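Local structure of phosphoinositide 3-kinase adapter protein 1 (Homo sapiens, 5FOR) at residues V102-E107 and P113-W118. The protein links B-cell receptor and Toll-like receptor signalling to phosphoinositide 3-kinase as an adapter, here represented by its TIR domain. Residues are numbered along the deposited sequence; the frame is centred on the assembly and turned at random.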
ATOM      1  N   VAL A 102      13.523  -1.413   2.659  1.00 42.34           N
ATOM      2  CA  VAL A 102      13.552  -0.102   3.275  1.00 38.34           C
ATOM      3  C   VAL A 102      13.414  -0.291   4.783  1.00 42.81           C
ATOM      4  O   VAL A 102      12.419  -0.845   5.269  1.00 49.70           O
ATOM      5  CB  VAL A 102      12.419   0.815   2.764  1.00 31.33           C
ATOM      6  CG1 VAL A 102      12.392   2.098   3.602  1.00 31.72           C
ATOM      7  CG2 VAL A 102      12.558   1.127   1.256  1.00 32.95           C
ATOM      8  N   ARG A 103      14.396   0.187   5.527  1.00 45.58           N
ATOM      9  CA  ARG A 103      14.354   0.130   6.982  1.00 45.64           C
ATOM     10  C   ARG A 103      13.285   1.145   7.475  1.00 46.10           C
ATOM     11  O   ARG A 103      13.155   2.218   6.899  1.00 40.01           O
ATOM     12  CB  ARG A 103      15.766   0.407   7.536  1.00 40.28           C
ATOM     13  CG  ARG A 103      15.922   0.234   9.015  1.00 50.83           C
ATOM     14  CD  ARG A 103      17.240   0.848   9.510  1.00 54.55           C
ATOM     15  NE  ARG A 103      18.346  -0.081   9.334  1.00 69.32           N
ATOM     16  CZ  ARG A 103      18.971  -0.702  10.332  1.00 80.71           C
ATOM     17  NH1 ARG A 103      18.629  -0.474  11.599  1.00 72.41           N
ATOM     18  NH2 ARG A 103      19.952  -1.548  10.057  1.00 89.59           N
ATOM     19  N   ASP A 104      12.474   0.798   8.481  1.00 43.75           N
ATOM     20  CA  ASP A 104      11.515   1.774   9.025  1.00 39.74           C
ATOM     21  C   ASP A 104      12.306   2.926   9.645  1.00 45.80           C
ATOM     22  O   ASP A 104      13.460   2.742  10.002  1.00 42.53           O
ATOM     23  CB  ASP A 104      10.584   1.140  10.075  1.00 35.44           C
ATOM     24  CG  ASP A 104       9.491   2.109  10.574  1.00 46.93           C
ATOM     25  OD1 ASP A 104       9.273   3.175   9.960  1.00 46.31           O
ATOM     26  OD2 ASP A 104       8.826   1.792  11.584  1.00 52.43           O
ATOM     27  N   SER A 105      11.697   4.099   9.770  1.00 54.15           N
ATOM     28  CA  SER A 105      12.426   5.277  10.238  1.00 53.04           C
ATOM     29  C   SER A 105      11.528   6.409  10.763  1.00 54.55           C
ATOM     30  O   SER A 105      10.374   6.551  10.365  1.00 51.41           O
ATOM     31  CB  SER A 105      13.314   5.819   9.120  1.00 46.71           C
ATOM     32  OG  SER A 105      14.010   6.965   9.573  1.00 56.74           O
ATOM     33  N   GLU A 106      12.093   7.210  11.659  1.00 62.18           N
ATOM     34  CA  GLU A 106      11.404   8.340  12.273  1.00 60.91           C
ATOM     35  C   GLU A 106      11.141   9.457  11.269  1.00 58.25           C
ATOM     36  O   GLU A 106      10.179  10.213  11.421  1.00 54.24           O
ATOM     37  CB  GLU A 106      12.221   8.874  13.446  1.00 78.94           C
ATOM     38  CG  GLU A 106      12.411   7.866  14.564  1.00 99.29           C
ATOM     39  CD  GLU A 106      11.563   8.196  15.777  1.00114.87           C
ATOM     40  OE1 GLU A 106      10.359   7.863  15.775  1.00114.73           O
ATOM     41  OE2 GLU A 106      12.100   8.797  16.731  1.00124.33           O
ATOM     42  N   GLU A 107      11.987   9.551  10.239  1.00 39.29           N
ATOM     43  CA  GLU A 107      11.789  10.526   9.161  1.00 49.73           C
ATOM     44  C   GLU A 107      10.442  10.411   8.442  1.00 55.84           C
ATOM     45  O   GLU A 107       9.940  11.418   7.923  1.00 54.52           O
ATOM     46  CB  GLU A 107      12.865  10.411   8.093  1.00 69.75           C
ATOM     47  CG  GLU A 107      14.292  10.334   8.533  1.00 95.93           C
ATOM     48  CD  GLU A 107      15.188  10.337   7.322  1.00136.40           C
ATOM     49  OE1 GLU A 107      15.196  11.363   6.607  1.00136.66           O
ATOM     50  OE2 GLU A 107      15.865   9.316   7.068  1.00152.85           O
ATOM     51  N   PRO A 113       1.967  11.830   9.215  1.00 55.59           N
ATOM     52  CA  PRO A 113       1.979  12.068  10.663  1.00 60.07           C
ATOM     53  C   PRO A 113       1.463  10.879  11.472  1.00 45.79           C
ATOM     54  O   PRO A 113       1.988  10.647  12.546  1.00 46.57           O
ATOM     55  CB  PRO A 113       1.066  13.298  10.826  1.00 61.65           C
ATOM     56  CG  PRO A 113       1.090  13.965   9.491  1.00 51.80           C
ATOM     57  CD  PRO A 113       1.168  12.836   8.491  1.00 45.05           C
ATOM     58  N   ASP A 114       0.489  10.133  10.957  1.00 45.95           N
ATOM     59  CA  ASP A 114      -0.001   8.922  11.632  1.00 49.50           C
ATOM     60  C   ASP A 114       0.744   7.629  11.270  1.00 46.52           C
ATOM     61  O   ASP A 114       0.226   6.531  11.507  1.00 44.67           O
ATOM     62  CB  ASP A 114      -1.489   8.721  11.339  1.00 52.35           C
ATOM     63  CG  ASP A 114      -2.367   9.713  12.073  1.00 54.75           C
ATOM     64  OD1 ASP A 114      -1.873  10.367  13.013  1.00 57.83           O
ATOM     65  OD2 ASP A 114      -3.559   9.835  11.719  1.00 66.25           O
ATOM     66  N   TRP A 115       1.955   7.766  10.732  1.00 39.94           N
ATOM     67  CA  TRP A 115       2.764   6.647  10.227  1.00 43.59           C
ATOM     68  C   TRP A 115       2.931   5.503  11.223  1.00 49.67           C
ATOM     69  O   TRP A 115       2.878   4.317  10.866  1.00 48.41           O
ATOM     70  CB  TRP A 115       4.148   7.168   9.830  1.00 38.50           C
ATOM     71  CG  TRP A 115       5.162   6.124   9.370  1.00 40.02           C
ATOM     72  CD1 TRP A 115       6.051   5.425  10.154  1.00 37.11           C
ATOM     73  CD2 TRP A 115       5.410   5.701   8.008  1.00 34.33           C
ATOM     74  NE1 TRP A 115       6.832   4.604   9.366  1.00 40.81           N
ATOM     75  CE2 TRP A 115       6.454   4.743   8.072  1.00 34.45           C
ATOM     76  CE3 TRP A 115       4.856   6.049   6.777  1.00 34.49           C
ATOM     77  CZ2 TRP A 115       6.953   4.145   6.914  1.00 33.35           C
ATOM     78  CZ3 TRP A 115       5.354   5.451   5.646  1.00 34.19           C
ATOM     79  CH2 TRP A 115       6.407   4.516   5.717  1.00 32.64           C
ATOM     80  N   ALA A 116       3.151   5.885  12.476  1.00 42.00           N
ATOM     81  CA  ALA A 116       3.370   4.939  13.548  1.00 40.37           C
ATOM     82  C   ALA A 116       2.126   4.096  13.817  1.00 45.42           C
ATOM     83  O   ALA A 116       2.187   3.073  14.487  1.00 44.43           O
ATOM     84  CB  ALA A 116       3.786   5.676  14.796  1.00 37.00           C
ATOM     85  N   HIS A 117       0.984   4.510  13.286  1.00 46.31           N
ATOM     86  CA  HIS A 117      -0.219   3.769  13.592  1.00 44.58           C
ATOM     87  C   HIS A 117      -0.640   2.803  12.521  1.00 43.99           C
ATOM     88  O   HIS A 117      -1.616   2.087  12.700  1.00 51.76           O
ATOM     89  CB  HIS A 117      -1.335   4.734  13.907  1.00 36.93           C
ATOM     90  CG  HIS A 117      -1.034   5.554  15.106  1.00 49.20           C
ATOM     91  ND1 HIS A 117      -0.742   6.896  15.046  1.00 50.31           N
ATOM     92  CD2 HIS A 117      -0.863   5.189  16.405  1.00 44.83           C
ATOM     93  CE1 HIS A 117      -0.469   7.341  16.258  1.00 46.49           C
ATOM     94  NE2 HIS A 117      -0.522   6.315  17.094  1.00 47.34           N
ATOM     95  N   TRP A 118       0.100   2.784  11.416  1.00 37.68           N
ATOM     96  CA  TRP A 118      -0.137   1.779  10.401  1.00 40.47           C
ATOM     97  C   TRP A 118       0.291   0.420  10.952  1.00 35.51           C
ATOM     98  O   TRP A 118       1.155   0.278  11.818  1.00 52.69           O
ATOM     99  CB  TRP A 118       0.609   2.065   9.086  1.00 32.51           C
ATOM    100  CG  TRP A 118       0.346   3.405   8.495  1.00 42.98           C
ATOM    101  CD1 TRP A 118      -0.451   4.377   9.009  1.00 32.41           C
ATOM    102  CD2 TRP A 118       0.923   3.951   7.290  1.00 31.69           C
ATOM    103  NE1 TRP A 118      -0.426   5.484   8.201  1.00 44.50           N
ATOM    104  CE2 TRP A 118       0.393   5.242   7.135  1.00 36.89           C
ATOM    105  CE3 TRP A 118       1.781   3.449   6.318  1.00 35.68           C
ATOM    106  CZ2 TRP A 118       0.712   6.051   6.037  1.00 33.27           C
ATOM    107  CZ3 TRP A 118       2.105   4.251   5.235  1.00 35.06           C
ATOM    108  CH2 TRP A 118       1.567   5.539   5.100  1.00 35.59           C
TER
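The indole of Trp115 meets the carboxylate of Asp104 at its pyrrole edge, with CG of Asp104 lying in the ring plane and the carboxylate turned 43° from it. Phe108 stacks on the indole and Arg97 makes a cation-pi contact with it, while the CA of Trp115 rests over one face of Trp118, towards the rim. A nearly straight hydrogen bond of 2.9 Å runs from NE1 of Trp115 to OD1 of Asp104, which NE1 meets on its syn side, tilted 26° from the carboxylate plane. The Asp104 carboxylate reaches the indole because CG is anti to the backbone N (chi1 -175°). From above the opposite face of that plane, the backbone N of Ser105 gives OD1 a short, bent bond of 2.6 Å, and the two donors probably limit the carboxylate's rotation. With an alanine here, the indole N-H of buried Trp115 would probably lose this acceptor and the Ser105 amide its side-chain partner. Both segments belong to the connection between parallel strands 95-99 and 119-121 of the TIR domain, and the bond links an earlier and a later part of it. Glu120 brings a like charge close to OD2 of Asp104, probably offset in part by a weak, long ion pair with Arg97.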